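N5-carboxyaminoimidazole ribonucleotide synthetase (Bacillus anthracis, PDB 3QFF) probably catalyses the ATP- and bicarbonate-dependent conversion of aminoimidazole ribonucleotide to its N5-carboxy form in purine biosynthesis, and binds ADP. Local coordinates at residues Lys15-Gly26 and Leu72-Phe83; Lys210-Ile218 and Ser282-Ser293. One frame throughout, in Å; residues are numbered along the deposited sequence.

Contact 1: Lys15-Gly26 and Leu72-Phe83; sequences KTIGIIGGGQLG and LAEISDVVTYEF
Glu-82 lays its carboxylate across the start of the helix that follows the glycine-rich turn of 15-26, and each oxygen takes a different backbone N-H. Glu-82 OE1 receives Gly-23 N on its syn side at 2.7 Å, whereas Gly-26 N comes to Glu-82 OE2 from above the carboxylate plane at 2.9 Å. Two bonds, from N-cap Gly-23 and from Gly-26 in the first helical turn, would hold the carboxylate against rotation, and the helix start would probably favour its negative charge. Leu-25 crosses the glutamate at about a right angle, its CB 3.3 Å from Glu-82 OE2. At the other end Asp-77 meets the first residue of strand 16-20: Asp-77 OD2 accepts Thr-16 N at 2.9 Å, nearly straight (173°) on the anti side, Asp-77 N donates to Thr-16 O, and the aliphatic chain of Lys-15 passes across the carboxylate. Between these ends the strands run parallel, and Ile-17 and Val-78 lie side by side. With Val-78 CG1 set between its backbone N and carbonyl carbon (chi1 59°), that methyl reaches Ile-17 CG1 at 3.6 Å. On the other face Ile-20 CG1 meets Leu-72 CD2, also at 3.6 Å. Gly-21, Gly-23 and Gly-26 fit a Rossmann-type GxGxxG pattern. Strand 16-20 lies between 39-44 and 78-81 in the parallel sheet; helix 294-303 packs on Ile-17 and Val-78, and helix 88-97 on Ile-20.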
loop_
_atom_site.group_PDB
_atom_site.type_symbol
_atom_site.label_atom_id
_atom_site.label_comp_id
_atom_site.label_asym_id
_atom_site.label_seq_id
_atom_site.Cartn_x
_atom_site.Cartn_y
_atom_site.Cartn_z
ATOM N N LYS A 15 -7.825 17.083 -1.981
ATOM C CA LYS A 15 -6.931 18.158 -2.419
ATOM C C LYS A 15 -5.745 17.578 -3.183
ATOM O O LYS A 15 -5.531 16.365 -3.180
ATOM C CB LYS A 15 -6.427 18.972 -1.221
ATOM C CG LYS A 15 -7.510 19.665 -0.393
ATOM C CD LYS A 15 -8.156 20.840 -1.136
ATOM C CE LYS A 15 -8.893 21.756 -0.157
ATOM N NZ LYS A 15 -9.927 20.973 0.587
ATOM N N THR A 16 -4.960 18.461 -3.797
ATOM C CA THR A 16 -3.801 18.082 -4.598
ATOM C C THR A 16 -2.506 18.264 -3.812
ATOM O O THR A 16 -2.215 19.355 -3.281
ATOM C CB THR A 16 -3.719 18.922 -5.907
ATOM O OG1 THR A 16 -4.941 18.787 -6.644
ATOM C CG2 THR A 16 -2.536 18.499 -6.780
ATOM N N ILE A 17 -1.730 17.191 -3.762
ATOM C CA ILE A 17 -0.374 17.259 -3.269
ATOM C C ILE A 17 0.590 17.351 -4.451
ATOM O O ILE A 17 0.589 16.489 -5.352
ATOM C CB ILE A 17 -0.029 16.039 -2.381
ATOM C CG1 ILE A 17 -1.008 15.957 -1.201
ATOM C CG2 ILE A 17 1.430 16.134 -1.922
ATOM C CD1 ILE A 17 -0.930 14.650 -0.410
ATOM N N GLY A 18 1.405 18.397 -4.431
ATOM C CA GLY A 18 2.421 18.636 -5.444
ATOM C C GLY A 18 3.791 18.208 -4.963
ATOM O O GLY A 18 4.226 18.575 -3.863
ATOM N N ILE A 19 4.480 17.444 -5.801
ATOM C CA ILE A 19 5.773 16.876 -5.446
ATOM C C ILE A 19 6.862 17.388 -6.397
ATOM O O ILE A 19 6.733 17.288 -7.623
ATOM C CB ILE A 19 5.737 15.322 -5.485
ATOM C CG1 ILE A 19 4.607 14.786 -4.580
ATOM C CG2 ILE A 19 7.122 14.747 -5.103
ATOM C CD1 ILE A 19 4.388 13.262 -4.639
ATOM N N ILE A 20 7.923 17.946 -5.819
ATOM C CA ILE A 20 9.092 18.348 -6.592
ATOM C C ILE A 20 10.081 17.175 -6.660
ATOM O O ILE A 20 10.734 16.828 -5.672
ATOM C CB ILE A 20 9.767 19.618 -6.025
ATOM C CG1 ILE A 20 8.762 20.777 -5.952
ATOM C CG2 ILE A 20 11.016 20.011 -6.863
ATOM C CD1 ILE A 20 9.241 21.957 -5.163
ATOM N N GLY A 21 10.186 16.593 -7.844
ATOM C CA GLY A 21 11.039 15.440 -8.078
ATOM C C GLY A 21 10.162 14.232 -8.316
ATOM O O GLY A 21 9.280 13.941 -7.514
ATOM N N GLY A 22 10.395 13.532 -9.423
ATOM C CA GLY A 22 9.490 12.468 -9.847
ATOM C C GLY A 22 10.086 11.082 -9.837
ATOM O O GLY A 22 9.595 10.208 -10.553
ATOM N N GLY A 23 11.147 10.884 -9.047
ATOM C CA GLY A 23 11.784 9.581 -8.897
ATOM C C GLY A 23 10.973 8.643 -7.994
ATOM O O GLY A 23 9.812 8.900 -7.681
ATOM N N GLN A 24 11.583 7.553 -7.563
ATOM C CA GLN A 24 10.831 6.525 -6.833
ATOM C C GLN A 24 10.242 7.012 -5.499
ATOM O O GLN A 24 9.208 6.533 -5.070
ATOM C CB GLN A 24 11.676 5.268 -6.626
ATOM C CG GLN A 24 12.926 5.448 -5.779
ATOM C CD GLN A 24 14.161 5.851 -6.581
ATOM O OE1 GLN A 24 14.062 6.378 -7.689
ATOM N NE2 GLN A 24 15.338 5.629 -5.995
ATOM N N LEU A 25 10.898 7.956 -4.844
ATOM C CA LEU A 25 10.393 8.449 -3.562
ATOM C C LEU A 25 9.112 9.225 -3.785
ATOM O O LEU A 25 8.168 9.093 -3.015
ATOM C CB LEU A 25 11.440 9.315 -2.850
ATOM C CG LEU A 25 12.784 8.630 -2.582
ATOM C CD1 LEU A 25 13.712 9.606 -1.872
ATOM C CD2 LEU A 25 12.616 7.335 -1.748
ATOM N N GLY A 26 9.096 10.030 -4.845
ATOM C CA GLY A 26 7.872 10.664 -5.318
ATOM C C GLY A 26 6.767 9.670 -5.667
ATOM O O GLY A 26 5.623 9.855 -5.255
ATOM N N LEU A 72 3.504 24.595 -10.493
ATOM C CA LEU A 72 3.215 23.486 -9.571
ATOM C C LEU A 72 2.550 23.984 -8.299
ATOM O O LEU A 72 1.542 23.426 -7.855
ATOM C CB LEU A 72 4.499 22.715 -9.210
ATOM C CG LEU A 72 4.355 21.528 -8.246
ATOM C CD1 LEU A 72 3.607 20.365 -8.922
ATOM C CD2 LEU A 72 5.732 21.071 -7.815
ATOM N N ALA A 73 3.108 25.039 -7.719
ATOM C CA ALA A 73 2.575 25.579 -6.477
ATOM C C ALA A 73 1.145 26.065 -6.659
ATOM O O ALA A 73 0.292 25.812 -5.801
ATOM C CB ALA A 73 3.472 26.699 -5.950
ATOM N N GLU A 74 0.899 26.733 -7.791
ATOM C CA GLU A 74 -0.403 27.326 -8.148
ATOM C C GLU A 74 -1.554 26.343 -8.192
ATOM O O GLU A 74 -2.716 26.740 -8.059
ATOM C CB GLU A 74 -0.341 27.913 -9.560
ATOM C CG GLU A 74 0.278 29.258 -9.682
ATOM C CD GLU A 74 0.223 29.764 -11.112
ATOM O OE1 GLU A 74 0.295 30.988 -11.280
ATOM O OE2 GLU A 74 0.090 28.945 -12.060
ATOM N N ILE A 75 -1.241 25.081 -8.451
ATOM C CA ILE A 75 -2.271 24.060 -8.588
ATOM C C ILE A 75 -2.233 23.028 -7.461
ATOM O O ILE A 75 -2.971 22.037 -7.490
ATOM C CB ILE A 75 -2.177 23.375 -9.947
ATOM C CG1 ILE A 75 -0.887 22.535 -10.013
ATOM C CG2 ILE A 75 -2.285 24.436 -11.061
ATOM C CD1 ILE A 75 -0.664 21.804 -11.295
ATOM N N SER A 76 -1.388 23.281 -6.465
ATOM C CA SER A 76 -1.206 22.371 -5.328
ATOM C C SER A 76 -1.711 22.992 -4.027
ATOM O O SER A 76 -1.441 24.153 -3.746
ATOM C CB SER A 76 0.284 22.045 -5.161
ATOM O OG SER A 76 0.777 21.358 -6.293
ATOM N N ASP A 77 -2.426 22.203 -3.227
ATOM C CA ASP A 77 -2.851 22.617 -1.890
ATOM C C ASP A 77 -1.754 22.469 -0.839
ATOM O O ASP A 77 -1.759 23.168 0.184
ATOM C CB ASP A 77 -4.108 21.847 -1.512
ATOM C CG ASP A 77 -5.238 22.105 -2.507
ATOM O OD1 ASP A 77 -5.947 23.130 -2.338
ATOM O OD2 ASP A 77 -5.379 21.319 -3.471
ATOM N N VAL A 78 -0.814 21.563 -1.101
ATOM C CA VAL A 78 0.384 21.405 -0.269
ATOM C C VAL A 78 1.507 20.954 -1.189
ATOM O O VAL A 78 1.278 20.183 -2.133
ATOM C CB VAL A 78 0.166 20.424 0.945
ATOM C CG1 VAL A 78 -0.238 19.021 0.490
ATOM C CG2 VAL A 78 1.419 20.368 1.865
ATOM N N VAL A 79 2.708 21.462 -0.939
ATOM C CA VAL A 79 3.891 21.093 -1.723
ATOM C C VAL A 79 4.917 20.359 -0.838
ATOM O O VAL A 79 5.199 20.782 0.284
ATOM C CB VAL A 79 4.527 22.342 -2.403
ATOM C CG1 VAL A 79 5.780 21.972 -3.228
ATOM C CG2 VAL A 79 3.498 23.049 -3.311
ATOM N N THR A 80 5.457 19.260 -1.352
ATOM C CA THR A 80 6.579 18.571 -0.729
ATOM C C THR A 80 7.619 18.285 -1.811
ATOM O O THR A 80 7.389 18.548 -2.999
ATOM C CB THR A 80 6.124 17.270 0.040
ATOM O OG1 THR A 80 7.254 16.648 0.666
ATOM C CG2 THR A 80 5.458 16.270 -0.904
ATOM N N TYR A 81 8.773 17.772 -1.406
ATOM C CA TYR A 81 9.853 17.504 -2.354
ATOM C C TYR A 81 10.475 16.139 -2.123
ATOM O O TYR A 81 10.558 15.659 -0.987
ATOM C CB TYR A 81 10.953 18.568 -2.208
ATOM C CG TYR A 81 11.496 18.622 -0.793
ATOM C CD1 TYR A 81 10.976 19.517 0.145
ATOM C CD2 TYR A 81 12.492 17.735 -0.379
ATOM C CE1 TYR A 81 11.459 19.540 1.466
ATOM C CE2 TYR A 81 12.971 17.745 0.924
ATOM C CZ TYR A 81 12.457 18.642 1.835
ATOM O OH TYR A 81 12.945 18.629 3.114
ATOM N N GLU A 82 10.942 15.540 -3.215
ATOM C CA GLU A 82 11.869 14.413 -3.167
ATOM C C GLU A 82 13.261 14.941 -3.510
ATOM O O GLU A 82 14.268 14.531 -2.915
ATOM C CB GLU A 82 11.456 13.347 -4.186
ATOM C CG GLU A 82 12.655 12.639 -4.834
ATOM C CD GLU A 82 12.274 11.820 -6.029
ATOM O OE1 GLU A 82 12.564 12.255 -7.164
ATOM O OE2 GLU A 82 11.697 10.738 -5.826
ATOM N N PHE A 83 13.306 15.850 -4.483
ATOM C CA PHE A 83 14.561 16.443 -4.918
ATOM C C PHE A 83 14.975 17.491 -3.897
ATOM O O PHE A 83 14.186 18.366 -3.541
ATOM C CB PHE A 83 14.429 17.043 -6.315
ATOM C CG PHE A 83 15.698 17.695 -6.816
ATOM C CD1 PHE A 83 15.791 19.091 -6.901
ATOM C CD2 PHE A 83 16.803 16.919 -7.174
ATOM C CE1 PHE A 83 16.971 19.708 -7.356
ATOM C CE2 PHE A 83 17.990 17.527 -7.629
ATOM C CZ PHE A 83 18.067 18.925 -7.721
HETATM O O HOH W 1 -5.014 20.498 -8.652
#

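Contact 2: Lys210-Ile218 and Ser282-Ser293; sequences KVFPVAENI and SGHYTQDACETS
Phe-212 turns its ring edge onto a backbone carbonyl: CE2 lies 3.1 Å from Thr-292 O, which sits near the ring plane, and this buried oxygen has no hydrogen-bonding partner in the model. The aromatic rim, with its slightly positive hydrogens, is a plausible if weak substitute for a donor. Over one face of the same ring stands the methyl of Thr-286, a CH-pi contact with CG2 3.8 Å from the Phe-212 centroid and 27° off the normal. The methyl is presented there while Thr-286 OG1, set between the backbone N and the carbonyl carbon (chi1 58°), donates to Gly-283 O at 2.6 Å and is also bonded to Gln-294 N. Gly-283 O also takes Thr-286 N, so two bonds from one residue hold the turn that carries the methyl. Cys-290 adds a sulfur-aromatic contact, its SG lying at the edge of the Phe-212 ring. The Thr-286 methyl is shared, for it also lies over a face of the Tyr-285 ring, offset toward the rim. Tyr-285 extends its phenol toward Pro-213, with OH 2.9 Å from Pro-213 O and 3.3 Å from Pro-213 CD, and Ala-215 CB rests 4.1 Å from Tyr-285 CE1. Farther along the strand, Asn-217 meets Ser-282 through the latter's CB, 3.6 Å from Asn-217 OD1. The contact joins strand 209-220 of the large antiparallel sheet to the loop and short helix beyond strand 270-276, within the ATP-grasp region. Next to it, Glu-291 makes a salt bridge to Lys-314 of the second subunit. No clear hydrogen bond crosses between the segments, so the join depends on shape and on aromatic, methyl and sulfur packing; Asn-217 ND2 and Ser-282 OG both bond to Ser-198, and Thr-292 O is left to the ring edge.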
loop_
_atom_site.group_PDB
_atom_site.type_symbol
_atom_site.label_atom_id
_atom_site.label_comp_id
_atom_site.label_asym_id
_atom_site.label_seq_id
_atom_site.Cartn_x
_atom_site.Cartn_y
_atom_site.Cartn_z
ATOM N N LYS A 210 6.359 10.466 15.687
ATOM C CA LYS A 210 6.429 9.008 15.705
ATOM C C LYS A 210 7.817 8.629 15.255
ATOM O O LYS A 210 8.401 9.306 14.411
ATOM C CB LYS A 210 5.399 8.364 14.768
ATOM C CG LYS A 210 3.925 8.529 15.148
ATOM C CD LYS A 210 3.492 7.664 16.327
ATOM C CE LYS A 210 2.103 8.111 16.746
ATOM N NZ LYS A 210 1.651 7.471 17.988
ATOM N N VAL A 211 8.335 7.533 15.803
ATOM C CA VAL A 211 9.644 7.027 15.419
ATOM C C VAL A 211 9.491 5.575 14.956
ATOM O O VAL A 211 8.767 4.770 15.575
ATOM C CB VAL A 211 10.662 7.125 16.576
ATOM C CG1 VAL A 211 12.085 6.896 16.079
ATOM C CG2 VAL A 211 10.568 8.491 17.236
ATOM N N PHE A 212 10.140 5.257 13.851
ATOM C CA PHE A 212 10.188 3.888 13.361
ATOM C C PHE A 212 11.290 3.096 14.063
ATOM O O PHE A 212 12.170 3.691 14.689
ATOM C CB PHE A 212 10.407 3.876 11.852
ATOM C CG PHE A 212 9.168 4.150 11.078
ATOM C CD1 PHE A 212 8.934 5.427 10.548
ATOM C CD2 PHE A 212 8.222 3.150 10.893
ATOM C CE1 PHE A 212 7.774 5.685 9.806
ATOM C CE2 PHE A 212 7.054 3.401 10.149
ATOM C CZ PHE A 212 6.833 4.665 9.605
ATOM N N PRO A 213 11.231 1.756 13.980
ATOM C CA PRO A 213 12.256 0.939 14.657
ATOM C C PRO A 213 13.630 1.135 14.025
ATOM O O PRO A 213 13.722 1.484 12.837
ATOM C CB PRO A 213 11.782 -0.515 14.442
ATOM C CG PRO A 213 10.381 -0.430 13.928
ATOM C CD PRO A 213 10.191 0.941 13.328
ATOM N N VAL A 214 14.682 0.888 14.800
ATOM C CA VAL A 214 16.041 0.967 14.301
ATOM C C VAL A 214 16.317 -0.092 13.220
ATOM O O VAL A 214 16.080 -1.275 13.427
ATOM C CB VAL A 214 17.100 0.821 15.430
ATOM C CG1 VAL A 214 18.495 1.090 14.872
ATOM C CG2 VAL A 214 16.801 1.754 16.626
ATOM N N ALA A 215 16.852 0.350 12.084
ATOM C CA ALA A 215 17.243 -0.558 11.010
ATOM C C ALA A 215 18.762 -0.640 10.950
ATOM O O ALA A 215 19.443 0.377 11.062
ATOM C CB ALA A 215 16.709 -0.070 9.678
ATOM N N GLU A 216 19.278 -1.853 10.778
ATOM C CA GLU A 216 20.705 -2.063 10.513
ATOM C C GLU A 216 20.919 -2.032 9.002
ATOM O O GLU A 216 20.279 -2.795 8.264
ATOM C CB GLU A 216 21.172 -3.390 11.127
ATOM C CG GLU A 216 22.466 -3.973 10.528
ATOM C CD GLU A 216 22.777 -5.386 11.051
ATOM O OE1 GLU A 216 21.971 -5.940 11.822
ATOM O OE2 GLU A 216 23.831 -5.945 10.682
ATOM N N ASN A 217 21.822 -1.160 8.546
ATOM C CA ASN A 217 22.042 -0.959 7.120
ATOM C C ASN A 217 23.376 -1.472 6.615
ATOM O O ASN A 217 24.423 -1.165 7.195
ATOM C CB ASN A 217 21.905 0.522 6.778
ATOM C CG ASN A 217 20.552 1.051 7.133
ATOM O OD1 ASN A 217 19.546 0.378 6.925
ATOM N ND2 ASN A 217 20.512 2.248 7.703
ATOM N N ILE A 218 23.321 -2.229 5.522
ATOM C CA ILE A 218 24.521 -2.767 4.892
ATOM C C ILE A 218 24.760 -2.072 3.551
ATOM O O ILE A 218 23.942 -2.182 2.622
ATOM C CB ILE A 218 24.471 -4.341 4.795
ATOM C CG1 ILE A 218 24.259 -4.939 6.198
ATOM C CG2 ILE A 218 25.753 -4.892 4.121
ATOM C CD1 ILE A 218 24.312 -6.472 6.304
ATOM N N SER A 282 16.591 3.548 3.385
ATOM C CA SER A 282 16.677 2.699 4.578
ATOM C C SER A 282 15.331 2.546 5.338
ATOM O O SER A 282 15.262 1.824 6.319
ATOM C CB SER A 282 17.827 3.156 5.501
ATOM O OG SER A 282 17.531 4.366 6.193
ATOM N N GLY A 283 14.278 3.218 4.861
ATOM C CA GLY A 283 12.927 3.107 5.409
ATOM C C GLY A 283 11.925 2.367 4.526
ATOM O O GLY A 283 10.742 2.272 4.869
ATOM N N HIS A 284 12.368 1.843 3.385
ATOM C CA HIS A 284 11.440 1.123 2.486
ATOM C C HIS A 284 10.848 -0.141 3.110
ATOM O O HIS A 284 9.742 -0.571 2.733
ATOM C CB HIS A 284 12.123 0.758 1.157
ATOM C CG HIS A 284 12.491 1.933 0.307
ATOM N ND1 HIS A 284 12.001 3.203 0.525
ATOM C CD2 HIS A 284 13.268 2.013 -0.803
ATOM C CE1 HIS A 284 12.485 4.022 -0.391
ATOM N NE2 HIS A 284 13.251 3.323 -1.214
ATOM N N TYR A 285 11.582 -0.735 4.057
ATOM C CA TYR A 285 11.057 -1.882 4.807
ATOM C C TYR A 285 9.678 -1.616 5.413
ATOM O O TYR A 285 8.894 -2.543 5.581
ATOM C CB TYR A 285 12.024 -2.300 5.924
ATOM C CG TYR A 285 12.002 -1.410 7.148
ATOM C CD1 TYR A 285 12.846 -0.301 7.253
ATOM C CD2 TYR A 285 11.157 -1.703 8.226
ATOM C CE1 TYR A 285 12.839 0.507 8.396
ATOM C CE2 TYR A 285 11.134 -0.906 9.359
ATOM C CZ TYR A 285 11.982 0.191 9.443
ATOM O OH TYR A 285 11.943 0.962 10.570
ATOM N N THR A 286 9.396 -0.357 5.757
ATOM C CA THR A 286 8.153 -0.002 6.451
ATOM C C THR A 286 6.900 -0.280 5.608
ATOM O O THR A 286 5.811 -0.407 6.158
ATOM C CB THR A 286 8.099 1.490 6.841
ATOM O OG1 THR A 286 8.227 2.305 5.660
ATOM C CG2 THR A 286 9.196 1.824 7.837
ATOM N N GLN A 287 7.062 -0.339 4.286
ATOM C CA GLN A 287 5.946 -0.575 3.365
ATOM C C GLN A 287 5.261 -1.903 3.594
ATOM O O GLN A 287 4.069 -2.038 3.334
ATOM C CB GLN A 287 6.433 -0.562 1.917
ATOM C CG GLN A 287 6.662 0.826 1.337
ATOM C CD GLN A 287 7.004 0.740 -0.124
ATOM O OE1 GLN A 287 7.936 0.019 -0.529
ATOM N NE2 GLN A 287 6.236 1.442 -0.938
ATOM N N ASP A 288 6.028 -2.901 4.023
ATOM C CA ASP A 288 5.474 -4.240 4.202
ATOM C C ASP A 288 5.502 -4.731 5.647
ATOM O O ASP A 288 4.716 -5.597 6.022
ATOM C CB ASP A 288 6.160 -5.223 3.235
ATOM C CG ASP A 288 5.905 -4.865 1.773
ATOM O OD1 ASP A 288 4.722 -4.886 1.360
ATOM O OD2 ASP A 288 6.873 -4.541 1.040
ATOM N N ALA A 289 6.375 -4.152 6.466
ATOM C CA ALA A 289 6.630 -4.712 7.804
ATOM C C ALA A 289 6.110 -3.882 8.972
ATOM O O ALA A 289 6.121 -4.365 10.110
ATOM C CB ALA A 289 8.110 -4.984 7.992
ATOM N N CYS A 290 5.675 -2.646 8.705
ATOM C CA CYS A 290 5.172 -1.776 9.770
ATOM C C CYS A 290 3.706 -1.458 9.598
ATOM O O CYS A 290 3.144 -1.587 8.517
ATOM C CB CYS A 290 5.963 -0.466 9.845
ATOM S SG CYS A 290 7.613 -0.661 10.479
ATOM N N GLU A 291 3.104 -0.992 10.682
ATOM C CA GLU A 291 1.704 -0.622 10.692
ATOM C C GLU A 291 1.360 0.543 9.730
ATOM O O GLU A 291 0.268 0.564 9.160
ATOM C CB GLU A 291 1.293 -0.324 12.134
ATOM C CG GLU A 291 -0.186 -0.331 12.338
ATOM C CD GLU A 291 -0.563 -0.297 13.797
ATOM O OE1 GLU A 291 -1.560 0.392 14.114
ATOM O OE2 GLU A 291 0.143 -0.939 14.616
ATOM N N THR A 292 2.291 1.487 9.547
ATOM C CA THR A 292 2.191 2.560 8.541
ATOM C C THR A 292 3.523 2.647 7.808
ATOM O O THR A 292 4.564 2.530 8.432
ATOM C CB THR A 292 1.970 3.963 9.199
ATOM O OG1 THR A 292 0.978 3.881 10.224
ATOM C CG2 THR A 292 1.516 5.000 8.150
ATOM N N SER A 293 3.519 2.888 6.503
ATOM C CA SER A 293 4.795 3.092 5.821
ATOM C C SER A 293 5.348 4.496 6.055
ATOM O O SER A 293 4.599 5.424 6.376
ATOM C CB SER A 293 4.660 2.830 4.326
ATOM O OG SER A 293 4.147 3.967 3.670
#

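How the contacts relate
The two contacts follow one another along the chain, contact 1 in the preATP-grasp region and contact 2 in the ATP-grasp region, with centres about 23 Å apart. They nevertheless touch: Leu-25 CD2 packs 3.6 Å from His-284 CE1, so the first helix after the glycine-rich turn meets the loop that supplies contact 2. Helix 294-303 adds a second connection, packing on Ile-17 of contact 1 and on Phe-212 of contact 2. Bound ADP lies nearer the second: about 8 Å from the side chain of Asn-217, against about 13 Å from that of Leu-25. Together they illustrate how regions of different sequence families can be joined by direct packing and by a shared helix.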